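Local coordinates for protein endo-alpha-mannosidase (Bacteroides thetaiotaomicron, PDB 4AD0) that probably hydrolyses internal alpha-mannosidic linkages in glycans, as an endo-acting alpha-mannosidase of glycoside hydrolase family 99, at residues His41-Tyr46 with Val117-Val122. Residues are numbered along the deposited sequence; the frame is centred on the assembly and turned at random.
Sequences HTISFY and VGVLSV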
loop_
_atom_site.group_PDB
_atom_site.type_symbol
_atom_site.label_atom_id
_atom_site.label_comp_id
_atom_site.label_asym_id
_atom_site.label_seq_id
_atom_site.Cartn_x
_atom_site.Cartn_y
_atom_site.Cartn_z
ATOM N N HIS A 41 3.672 -9.128 8.734
ATOM C CA HIS A 41 3.756 -7.740 9.199
ATOM C C HIS A 41 4.356 -6.799 8.133
ATOM O O HIS A 41 4.727 -5.659 8.435
ATOM C CB HIS A 41 4.601 -7.645 10.485
ATOM C CG HIS A 41 3.872 -8.023 11.742
ATOM N ND1 HIS A 41 3.290 -9.261 11.932
ATOM C CD2 HIS A 41 3.686 -7.344 12.899
ATOM C CE1 HIS A 41 2.748 -9.312 13.135
ATOM N NE2 HIS A 41 2.985 -8.166 13.747
ATOM N N THR A 42 4.476 -7.293 6.902
ATOM C CA THR A 42 4.946 -6.502 5.759
ATOM C C THR A 42 3.827 -6.375 4.734
ATOM O O THR A 42 3.357 -7.375 4.190
ATOM C CB THR A 42 6.178 -7.148 5.094
ATOM O OG1 THR A 42 7.268 -7.158 6.025
ATOM C CG2 THR A 42 6.598 -6.374 3.853
ATOM N N ILE A 43 3.397 -5.142 4.467
ATOM C CA ILE A 43 2.261 -4.916 3.565
ATOM C C ILE A 43 2.599 -4.065 2.330
ATOM O O ILE A 43 3.049 -2.922 2.460
ATOM C CB ILE A 43 1.089 -4.263 4.333
ATOM C CG1 ILE A 43 0.826 -5.029 5.643
ATOM C CG2 ILE A 43 -0.156 -4.220 3.471
ATOM C CD1 ILE A 43 0.447 -4.157 6.813
ATOM N N SER A 44 2.349 -4.605 1.136
ATOM C CA SER A 44 2.455 -3.793 -0.090
ATOM C C SER A 44 1.137 -3.087 -0.446
ATOM O O SER A 44 0.049 -3.611 -0.204
ATOM C CB SER A 44 2.938 -4.633 -1.279
ATOM O OG SER A 44 1.903 -5.496 -1.750
ATOM N N PHE A 45 1.249 -1.892 -1.018
ATOM C CA PHE A 45 0.114 -1.210 -1.605
ATOM C C PHE A 45 -0.003 -1.690 -3.035
ATOM O O PHE A 45 0.958 -1.571 -3.811
ATOM C CB PHE A 45 0.308 0.312 -1.519
ATOM C CG PHE A 45 0.237 0.840 -0.104
ATOM C CD1 PHE A 45 -0.876 0.590 0.683
ATOM C CD2 PHE A 45 1.308 1.555 0.448
ATOM C CE1 PHE A 45 -0.940 1.051 1.993
ATOM C CE2 PHE A 45 1.245 2.032 1.762
ATOM C CZ PHE A 45 0.115 1.779 2.529
ATOM N N TYR A 46 -1.176 -2.255 -3.344
ATOM C CA TYR A 46 -1.465 -2.945 -4.603
ATOM C C TYR A 46 -2.603 -2.227 -5.352
ATOM O O TYR A 46 -3.637 -1.865 -4.769
ATOM C CB TYR A 46 -1.892 -4.410 -4.335
ATOM C CG TYR A 46 -2.144 -5.236 -5.593
ATOM C CD1 TYR A 46 -3.396 -5.251 -6.219
ATOM C CD2 TYR A 46 -1.127 -6.025 -6.139
ATOM C CE1 TYR A 46 -3.614 -6.011 -7.378
ATOM C CE2 TYR A 46 -1.332 -6.787 -7.276
ATOM C CZ TYR A 46 -2.565 -6.767 -7.893
ATOM O OH TYR A 46 -2.729 -7.527 -9.005
ATOM N N VAL A 117 6.744 -11.088 0.854
ATOM C CA VAL A 117 5.733 -10.159 1.384
ATOM C C VAL A 117 4.420 -10.918 1.546
ATOM O O VAL A 117 3.954 -11.565 0.596
ATOM C CB VAL A 117 5.537 -8.941 0.452
ATOM C CG1 VAL A 117 4.373 -8.045 0.938
ATOM C CG2 VAL A 117 6.797 -8.116 0.384
ATOM N N GLY A 118 3.840 -10.867 2.747
ATOM C CA GLY A 118 2.670 -11.695 3.059
ATOM C C GLY A 118 1.324 -10.991 2.955
ATOM O O GLY A 118 0.267 -11.628 2.993
ATOM N N VAL A 119 1.352 -9.672 2.841
ATOM C CA VAL A 119 0.118 -8.921 2.831
ATOM C C VAL A 119 0.067 -7.964 1.666
ATOM O O VAL A 119 1.049 -7.277 1.364
ATOM C CB VAL A 119 -0.146 -8.214 4.179
ATOM C CG1 VAL A 119 -1.628 -7.900 4.331
ATOM C CG2 VAL A 119 0.321 -9.084 5.341
ATOM N N LEU A 120 -1.069 -7.968 0.979
ATOM C CA LEU A 120 -1.342 -6.984 -0.074
ATOM C C LEU A 120 -2.462 -6.068 0.455
ATOM O O LEU A 120 -3.366 -6.535 1.129
ATOM C CB LEU A 120 -1.765 -7.654 -1.379
ATOM C CG LEU A 120 -0.817 -8.421 -2.301
ATOM C CD1 LEU A 120 -0.414 -9.797 -1.724
ATOM C CD2 LEU A 120 -1.499 -8.651 -3.660
ATOM N N SER A 121 -2.347 -4.760 0.191
ATOM C CA SER A 121 -3.373 -3.764 0.527
ATOM C C SER A 121 -3.909 -3.211 -0.780
ATOM O O SER A 121 -3.215 -2.464 -1.452
ATOM C CB SER A 121 -2.750 -2.615 1.348
ATOM O OG SER A 121 -3.706 -1.985 2.191
ATOM N N VAL A 122 -5.130 -3.586 -1.155
ATOM C CA VAL A 122 -5.650 -3.268 -2.486
ATOM C C VAL A 122 -6.493 -1.981 -2.495
ATOM O O VAL A 122 -7.438 -1.831 -1.732
ATOM C CB VAL A 122 -6.395 -4.482 -3.142
ATOM C CG1 VAL A 122 -7.705 -4.832 -2.415
ATOM C CG2 VAL A 122 -6.684 -4.219 -4.620
#
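With CG swung anti to the backbone N (chi1 -177°), Tyr46 carries its ring across to the neighbouring strand, where Leu120 and Val122 both meet it. Leu120, whose CG is instead anti to the carbonyl carbon (chi1 -73°), runs alongside the tyrosine and brings CD2 to 3.6 Å from Tyr46 CD2. Val122 approaches differently, its CG2 lying at the ring edge, near the ring plane, 3.8 Å from Tyr46 CD1. Ser44 shares this face with them; its OG is buried beside Leu120 and has no hydrogen-bond partner. Helix 102-115 packs over Ser44, Leu120 and Tyr46, with His112 against the first two and Ile105 against the tyrosine.

Between the side chains, Thr42-Tyr46 and Val117-Val122 pair as parallel strands, the first two of the eight that close the TIM barrel of this glycoside hydrolase. The chain reaches the second strand through helix 102-115, and strand 322-324 flanks Thr42-Tyr46 on its other edge, closing the ring. Ser44 bonds through both its backbone groups, N to Val119 O at 3.0 Å and O to Ser121 N at 2.7 Å. Tyr46 N then reaches Ser121 O at 2.8 Å, whereas the bond from Val119 N to Thr42 O is weak.

The opposite face looks into the barrel. There Ile43 and Val119 run alongside each other in the same direction, with Ile43 CG1 3.6 Å from Val119 CB, while Ile43 CG2 packs on Ser121 CB. The Phe45 ring meets that same CB obliquely through CD1, at 3.8 Å, and continues inward against the rings of His152, Phe191 and Tyr248; Cys150 of the third strand touches both Ile43 and Ser121.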